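Local coordinates for molybdopterin biosynthesis protein MoaB (Sulfolobus tokodaii, PDB 3IWT) that probably takes part in molybdenum cofactor biosynthesis, carrying a MogA/MoaB-type domain expected to bind molybdopterin, at the interface of chains A and B. Residues are numbered along the deposited sequence; one frame, centred on the assembly and turned at random. Chains: chain A/B, 178aa long hypothetical molybdenum cofactor biosynthesis protein B.

Contact 1: the interface of chains A and B. Residues chain A 93, 133-134; chain B 111, 141, 148, 168, 171-172, 176.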
loop_
_atom_site.group_PDB
_atom_site.type_symbol
_atom_site.label_atom_id
_atom_site.label_comp_id
_atom_site.label_asym_id
_atom_site.label_seq_id
_atom_site.Cartn_x
_atom_site.Cartn_y
_atom_site.Cartn_z
ATOM N N TYR A 93 -0.596 -18.168 11.966
ATOM C CA TYR A 93 0.442 -18.333 10.951
ATOM C C TYR A 93 0.572 -19.764 10.421
ATOM O O TYR A 93 1.564 -20.089 9.777
ATOM C CB TYR A 93 1.787 -17.798 11.472
ATOM C CG TYR A 93 1.725 -16.303 11.657
ATOM C CD1 TYR A 93 1.930 -15.438 10.581
ATOM C CD2 TYR A 93 1.374 -15.758 12.878
ATOM C CE1 TYR A 93 1.815 -14.056 10.739
ATOM C CE2 TYR A 93 1.245 -14.385 13.047
ATOM C CZ TYR A 93 1.487 -13.536 11.996
ATOM O OH TYR A 93 1.360 -12.163 12.182
ATOM N N TYR A 133 2.265 -12.784 20.047
ATOM C CA TYR A 133 2.660 -12.209 18.750
ATOM C C TYR A 133 2.349 -13.106 17.574
ATOM O O TYR A 133 2.551 -12.704 16.415
ATOM C CB TYR A 133 4.081 -11.672 18.726
ATOM C CG TYR A 133 5.234 -12.653 18.708
ATOM C CD1 TYR A 133 5.676 -13.212 17.510
ATOM C CD2 TYR A 133 5.910 -12.971 19.860
ATOM C CE1 TYR A 133 6.763 -14.079 17.463
ATOM C CE2 TYR A 133 7.016 -13.836 19.843
ATOM C CZ TYR A 133 7.443 -14.395 18.629
ATOM O OH TYR A 133 8.555 -15.234 18.584
ATOM N N LEU A 134 1.806 -14.291 17.846
ATOM C CA LEU A 134 1.437 -15.226 16.786
ATOM C C LEU A 134 -0.057 -15.198 16.367
ATOM O O LEU A 134 -0.520 -16.099 15.650
ATOM C CB LEU A 134 1.891 -16.622 17.213
ATOM C CG LEU A 134 3.424 -16.752 17.337
ATOM C CD1 LEU A 134 3.793 -18.205 17.595
ATOM C CD2 LEU A 134 4.141 -16.215 16.103
ATOM N N ILE B 111 5.133 -11.045 10.428
ATOM C CA ILE B 111 4.582 -11.487 11.701
ATOM C C ILE B 111 4.250 -10.172 12.413
ATOM O O ILE B 111 5.070 -9.595 13.163
ATOM C CB ILE B 111 5.549 -12.385 12.499
ATOM C CG1 ILE B 111 5.805 -13.708 11.754
ATOM C CG2 ILE B 111 4.972 -12.685 13.898
ATOM C CD1 ILE B 111 7.073 -14.458 12.284
ATOM N N ILE B 141 8.293 -14.089 7.768
ATOM C CA ILE B 141 8.472 -15.455 7.303
ATOM C C ILE B 141 8.872 -15.326 5.838
ATOM O O ILE B 141 8.227 -14.591 5.088
ATOM C CB ILE B 141 7.168 -16.290 7.434
ATOM C CG1 ILE B 141 6.701 -16.356 8.913
ATOM C CG2 ILE B 141 7.338 -17.693 6.780
ATOM C CD1 ILE B 141 5.202 -16.689 9.101
ATOM N N TYR B 148 13.927 -12.329 12.286
ATOM C CA TYR B 148 13.702 -11.332 13.352
ATOM C C TYR B 148 14.671 -10.174 13.135
ATOM O O TYR B 148 15.896 -10.376 13.005
ATOM C CB TYR B 148 13.957 -11.937 14.719
ATOM C CG TYR B 148 12.989 -12.992 15.162
ATOM C CD1 TYR B 148 11.768 -12.647 15.750
ATOM C CD2 TYR B 148 13.291 -14.343 15.013
ATOM C CE1 TYR B 148 10.883 -13.639 16.202
ATOM C CE2 TYR B 148 12.407 -15.337 15.431
ATOM C CZ TYR B 148 11.215 -14.984 16.041
ATOM O OH TYR B 148 10.381 -15.978 16.488
ATOM N N GLU B 168 9.197 -19.167 21.793
ATOM C CA GLU B 168 8.177 -19.394 20.770
ATOM C C GLU B 168 8.707 -19.894 19.432
ATOM O O GLU B 168 7.934 -20.396 18.630
ATOM C CB GLU B 168 7.379 -18.108 20.517
ATOM C CG GLU B 168 6.760 -17.546 21.796
ATOM C CD GLU B 168 5.764 -18.487 22.471
ATOM O OE1 GLU B 168 5.073 -19.262 21.779
ATOM O OE2 GLU B 168 5.670 -18.417 23.711
ATOM N N HIS B 171 8.025 -23.777 18.081
ATOM C CA HIS B 171 6.671 -23.990 17.596
ATOM C C HIS B 171 6.365 -23.204 16.311
ATOM O O HIS B 171 5.674 -23.695 15.405
ATOM C CB HIS B 171 5.650 -23.623 18.653
ATOM C CG HIS B 171 4.246 -23.740 18.153
ATOM N ND1 HIS B 171 3.462 -22.645 17.853
ATOM C CD2 HIS B 171 3.515 -24.831 17.828
ATOM C CE1 HIS B 171 2.288 -23.063 17.411
ATOM N NE2 HIS B 171 2.295 -24.385 17.383
ATOM N N LEU B 172 6.854 -21.974 16.234
ATOM C CA LEU B 172 6.659 -21.172 15.048
ATOM C C LEU B 172 7.279 -21.823 13.794
ATOM O O LEU B 172 6.642 -21.882 12.737
ATOM C CB LEU B 172 7.183 -19.770 15.270
ATOM C CG LEU B 172 7.134 -18.819 14.085
ATOM C CD1 LEU B 172 5.715 -18.609 13.520
ATOM C CD2 LEU B 172 7.758 -17.513 14.606
ATOM N N VAL B 176 5.017 -23.019 10.497
ATOM C CA VAL B 176 5.247 -22.491 9.159
ATOM C C VAL B 176 5.566 -23.609 8.157
ATOM O O VAL B 176 5.287 -23.484 6.950
ATOM C CB VAL B 176 6.355 -21.399 9.209
ATOM C CG1 VAL B 176 7.113 -21.275 7.888
ATOM C CG2 VAL B 176 5.734 -20.065 9.643
#

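Contact 2: the interface of chains A and B. Residues chain A 93, 104, 119, 136; chain B 109-113.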
loop_
_atom_site.group_PDB
_atom_site.type_symbol
_atom_site.label_atom_id
_atom_site.label_comp_id
_atom_site.label_asym_id
_atom_site.label_seq_id
_atom_site.Cartn_x
_atom_site.Cartn_y
_atom_site.Cartn_z
ATOM N N TYR A 93 -0.596 -18.168 11.966
ATOM C CA TYR A 93 0.442 -18.333 10.951
ATOM C C TYR A 93 0.572 -19.764 10.421
ATOM O O TYR A 93 1.564 -20.089 9.777
ATOM C CB TYR A 93 1.787 -17.798 11.472
ATOM C CG TYR A 93 1.725 -16.303 11.657
ATOM C CD1 TYR A 93 1.930 -15.438 10.581
ATOM C CD2 TYR A 93 1.374 -15.758 12.878
ATOM C CE1 TYR A 93 1.815 -14.056 10.739
ATOM C CE2 TYR A 93 1.245 -14.385 13.047
ATOM C CZ TYR A 93 1.487 -13.536 11.996
ATOM O OH TYR A 93 1.360 -12.163 12.182
ATOM N N ARG A 104 -9.835 -8.540 5.886
ATOM C CA ARG A 104 -9.390 -7.249 6.384
ATOM C C ARG A 104 -9.376 -6.214 5.289
ATOM O O ARG A 104 -9.650 -5.040 5.529
ATOM C CB ARG A 104 -8.002 -7.366 7.081
ATOM C CG ARG A 104 -7.535 -6.088 7.744
ATOM C CD ARG A 104 -6.337 -6.372 8.639
ATOM N NE ARG A 104 -5.255 -6.882 7.830
ATOM C CZ ARG A 104 -4.102 -7.318 8.353
ATOM N NH1 ARG A 104 -3.915 -7.302 9.648
ATOM N NH2 ARG A 104 -3.155 -7.757 7.564
ATOM N N ARG A 119 -3.591 -8.386 21.496
ATOM C CA ARG A 119 -2.307 -9.019 21.798
ATOM C C ARG A 119 -1.815 -8.630 23.206
ATOM O O ARG A 119 -1.212 -9.456 23.899
ATOM C CB ARG A 119 -1.279 -8.709 20.719
ATOM C CG ARG A 119 -1.570 -9.446 19.439
ATOM C CD ARG A 119 -0.497 -9.259 18.377
ATOM N NE ARG A 119 -0.440 -7.942 17.758
ATOM C CZ ARG A 119 -0.919 -7.638 16.557
ATOM N NH1 ARG A 119 -1.609 -8.519 15.855
ATOM N NH2 ARG A 119 -0.718 -6.427 16.054
ATOM N N LYS A 136 -3.166 -12.574 14.526
ATOM C CA LYS A 136 -3.517 -11.395 13.741
ATOM C C LYS A 136 -5.004 -11.034 13.873
ATOM O O LYS A 136 -5.569 -10.351 13.002
ATOM C CB LYS A 136 -3.168 -11.618 12.279
ATOM C CG LYS A 136 -1.743 -11.892 12.006
ATOM C CD LYS A 136 -1.496 -12.088 10.497
ATOM C CE LYS A 136 -1.926 -13.491 10.021
ATOM N NZ LYS A 136 -1.396 -13.711 8.657
ATOM N N ARG B 109 5.204 -13.236 4.558
ATOM C CA ARG B 109 4.188 -12.812 5.539
ATOM C C ARG B 109 4.914 -12.094 6.659
ATOM O O ARG B 109 5.905 -12.620 7.171
ATOM C CB ARG B 109 3.448 -14.016 6.186
ATOM C CG ARG B 109 2.446 -14.700 5.272
ATOM C CD ARG B 109 1.505 -15.654 5.993
ATOM N NE ARG B 109 2.234 -16.856 6.413
ATOM C CZ ARG B 109 1.676 -17.925 6.985
ATOM N NH1 ARG B 109 0.344 -17.967 7.212
ATOM N NH2 ARG B 109 2.467 -18.961 7.307
ATOM N N GLU B 110 4.468 -10.882 6.998
ATOM C CA GLU B 110 4.997 -10.202 8.173
ATOM C C GLU B 110 4.327 -10.802 9.412
ATOM O O GLU B 110 3.111 -11.108 9.433
ATOM C CB GLU B 110 4.822 -8.680 8.130
ATOM C CG GLU B 110 5.433 -7.995 9.335
ATOM C CD GLU B 110 5.837 -6.551 9.094
ATOM O OE1 GLU B 110 5.153 -5.859 8.293
ATOM O OE2 GLU B 110 6.861 -6.132 9.711
ATOM N N ILE B 111 5.133 -11.045 10.428
ATOM C CA ILE B 111 4.582 -11.487 11.701
ATOM C C ILE B 111 4.250 -10.172 12.413
ATOM O O ILE B 111 5.070 -9.595 13.163
ATOM C CB ILE B 111 5.549 -12.385 12.499
ATOM C CG1 ILE B 111 5.805 -13.708 11.754
ATOM C CG2 ILE B 111 4.972 -12.685 13.898
ATOM C CD1 ILE B 111 7.073 -14.458 12.284
ATOM N N GLU B 112 3.019 -9.713 12.179
ATOM C CA GLU B 112 2.617 -8.330 12.438
ATOM C C GLU B 112 2.741 -7.944 13.909
ATOM O O GLU B 112 3.246 -6.868 14.258
ATOM C CB GLU B 112 1.179 -8.120 11.944
ATOM C CG GLU B 112 0.981 -8.374 10.433
ATOM C CD GLU B 112 -0.459 -8.283 9.961
ATOM O OE1 GLU B 112 -1.379 -8.023 10.774
ATOM O OE2 GLU B 112 -0.666 -8.456 8.723
ATOM N N GLY B 113 2.362 -8.877 14.769
ATOM C CA GLY B 113 2.329 -8.630 16.202
ATOM C C GLY B 113 3.667 -8.601 16.901
ATOM O O GLY B 113 3.739 -8.189 18.073
HETATM O O HOH W 1 1.043 -11.393 14.723
HETATM O O HOH W 2 -2.357 -7.786 13.161
HETATM O O HOH W 3 1.016 -11.906 7.966
#

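Contact 3: the interface of chains A and B. Residues chain A 123, 130; chain B 117, 120-121, 163-164.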
loop_
_atom_site.group_PDB
_atom_site.type_symbol
_atom_site.label_atom_id
_atom_site.label_comp_id
_atom_site.label_asym_id
_atom_site.label_seq_id
_atom_site.Cartn_x
_atom_site.Cartn_y
_atom_site.Cartn_z
ATOM N N PHE A 123 -1.132 -11.421 25.893
ATOM C CA PHE A 123 0.194 -11.505 26.543
ATOM C C PHE A 123 0.107 -11.658 28.066
ATOM O O PHE A 123 0.951 -12.327 28.684
ATOM C CB PHE A 123 1.051 -10.276 26.228
ATOM C CG PHE A 123 2.487 -10.394 26.708
ATOM C CD1 PHE A 123 3.429 -11.098 25.972
ATOM C CD2 PHE A 123 2.865 -9.846 27.917
ATOM C CE1 PHE A 123 4.747 -11.246 26.443
ATOM C CE2 PHE A 123 4.181 -9.969 28.391
ATOM C CZ PHE A 123 5.108 -10.667 27.650
ATOM N N ALA A 130 4.242 -14.821 25.361
ATOM C CA ALA A 130 4.806 -14.380 24.080
ATOM C C ALA A 130 4.090 -14.958 22.865
ATOM O O ALA A 130 4.209 -14.421 21.778
ATOM C CB ALA A 130 6.304 -14.697 24.013
ATOM N N VAL B 117 4.216 -6.356 20.368
ATOM C CA VAL B 117 4.504 -7.171 21.545
ATOM C C VAL B 117 5.942 -6.881 22.033
ATOM O O VAL B 117 6.185 -6.789 23.246
ATOM C CB VAL B 117 4.238 -8.670 21.302
ATOM C CG1 VAL B 117 4.712 -9.545 22.506
ATOM C CG2 VAL B 117 2.731 -8.925 21.048
ATOM N N LEU B 120 5.690 -3.684 23.867
ATOM C CA LEU B 120 5.024 -3.923 25.150
ATOM C C LEU B 120 6.028 -4.362 26.228
ATOM O O LEU B 120 6.083 -3.770 27.324
ATOM C CB LEU B 120 3.906 -4.958 24.940
ATOM C CG LEU B 120 3.052 -5.497 26.091
ATOM C CD1 LEU B 120 1.877 -6.220 25.446
ATOM C CD2 LEU B 120 3.827 -6.443 26.946
ATOM N N VAL B 121 6.836 -5.371 25.922
ATOM C CA VAL B 121 7.821 -5.862 26.892
ATOM C C VAL B 121 8.923 -4.803 27.141
ATOM O O VAL B 121 9.428 -4.646 28.249
ATOM C CB VAL B 121 8.385 -7.281 26.534
ATOM C CG1 VAL B 121 7.242 -8.319 26.441
ATOM C CG2 VAL B 121 9.263 -7.265 25.275
ATOM N N GLU B 163 12.698 -13.234 26.075
ATOM C CA GLU B 163 11.264 -13.173 26.305
ATOM C C GLU B 163 10.407 -13.562 25.115
ATOM O O GLU B 163 9.317 -14.090 25.321
ATOM C CB GLU B 163 10.846 -11.795 26.810
ATOM C CG GLU B 163 11.429 -11.427 28.196
ATOM C CD GLU B 163 11.273 -12.550 29.245
ATOM O OE1 GLU B 163 10.135 -12.884 29.613
ATOM O OE2 GLU B 163 12.301 -13.099 29.667
ATOM N N LEU B 164 10.860 -13.296 23.886
ATOM C CA LEU B 164 10.023 -13.490 22.718
ATOM C C LEU B 164 10.478 -14.563 21.710
ATOM O O LEU B 164 9.646 -15.267 21.159
ATOM C CB LEU B 164 9.827 -12.153 21.983
ATOM C CG LEU B 164 9.227 -10.978 22.785
ATOM C CD1 LEU B 164 8.947 -9.811 21.812
ATOM C CD2 LEU B 164 7.945 -11.356 23.504
#

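Contact 1: the interface of chains A and B
A:Tyr93 lies across B:Ile111, with its ring oblique to the isoleucine side chain. The torsion at CA sets CG anti to the carbonyl carbon (chi1 -67°) and sends the ring from CB toward chain B. Beyond CG, A:Tyr93 CD1 meets the B:Ile141 CD1 methyl at 3.8 Å. CE1 passes beneath B:Ile111 CG1, which sits 4.1 Å above one face of the A:Tyr93 ring, off toward the rim. A:Tyr93 CZ comes to 3.7 Å from B:Ile111 CA, and the phenol oxygen OH ends 3.3 Å from that same CA. Within chain A, the backbone carbon C of A:Leu134 lies at the ring edge, in plane. The other branch of B:Ile111, CG2, turns to A:Tyr133 and meets CD1 at the ring edge, in plane, at 3.7 Å. The A:Tyr133 side chain crosses that of B:Tyr148 at about a right angle, and A:Tyr133 OH and B:Tyr148 OH share a hydrogen bond of 2.9 Å. B:Glu168 uses its CB methylene against A:Tyr133 OH, running past in the opposite direction. A:Leu134 adds a methyl contact, CD2 to CD1 of B:Leu172 at 3.9 Å. This largely apolar patch, with a phenol-phenol hydrogen bond at its margin, probably helps hold neighbouring subunits together.

Contact 2: the interface of chains A and B
The guanidinium of A:Arg119 lays one face over the backbone of B:Gly113, whose CA is 3.4 Å from CZ and displaced toward the rim of the group; water 2 lies in plane at its edge. A:Arg104 instead offers its edge, and B:Glu112 meets it end-on, tip to tip, with the two planes 16° apart. A:Arg104 NH1 reaches B:Glu112 OE1 at 2.9 Å and NH2 reaches OE2 at 2.8 Å, both nearly straight, and each oxygen uses its syn lone pair. This paired salt bridge would fix the rotation of the carboxylate. Water 2 links B:Glu112 OE1 to A:Arg119 NH1 and may help hold the carboxylate, while the CD methylene of A:Lys136 packs crosswise against the carboxylate carbon. The third guanidinium, of B:Arg109, has CD1 of A:Tyr93 over one face, and its NH2 makes a weak hydrogen bond to the A:Tyr93 carbonyl O. A:Tyr93 OH accepts from the backbone N of B:Glu112 at 3.0 Å; water 1, in the ring plane, connects it to B:Gly113 N. A:Lys136 NZ reaches B:Glu110 O through water 3. Chain B contributes the stretch from strand 109-110 to the start of helix 113-124. Chain A meets it with the loop following strand 84-88, which carries the family's glycine-rich GGTG segment just before A:Tyr93, with 3-10 helix 104-106, with helix 112-123 and with the loop after 3-10 helix 129-134.

Contact 3: the interface of chains A and B
A:Phe123 points its ring from helix 112-123 toward helix 113-124 of chain B, where it lays one face toward B:Val117, B:Leu120 and B:Val121. The phenylalanine crosses B:Val121 at about a right angle and meets the other two on a slant. Its CG is anti to the backbone N (chi1 -172°), and from there the ring lies over the chain B helix, with A:Phe123 CZ, the tip, 3.4 Å from B:Val121 CG1. B:Val121 CG1 also touches A:Phe123 CE1, at 3.8 Å, and lies above the tip, outside the rim, on the same side as B:Leu120 CD2. That leucine methyl sits over the ring face toward its CD2-CE2 side, 3.7 Å from A:Phe123 CD2. B:Val117 CG1 approaches more loosely from the same side, beyond the rim, at 4.0 Å from A:Phe123 CD1. The three methyls thus form one apolar bed under a single face of the ring, which may limit its movement. No polar atoms pair across the patch, and its adhesion is a matter of apolar packing. Beside the phenylalanine, 3-10 helix 129-134 brings A:Ala130 to the end of helix 154-165, where its CB methyl rests 3.8 Å from B:Leu164 CD2 and 3.3 Å from the carbonyl O of B:Glu163.

Contacts 1 and 2 adjoin, their C-alpha centres about 9 Å apart, and share A:Tyr93 and B:Ile111. Contact 3 lies farther along the same interface, about 13 Å from contact 1 and 14 Å from contact 2. Chain A's 3-10 helix 129-134 serves contacts 1 and 3, while its helix 112-123 and chain B's helix 113-124 serve contacts 2 and 3. Apolar packing in contacts 1 and 3 adjoins the charged, hydrated contact 2. The two copies bring partly different elements, though both use the helix that starts near residue 112; the interface may help build the deposited six-copy assembly, although the structure alone does not prove that oligomer in solution.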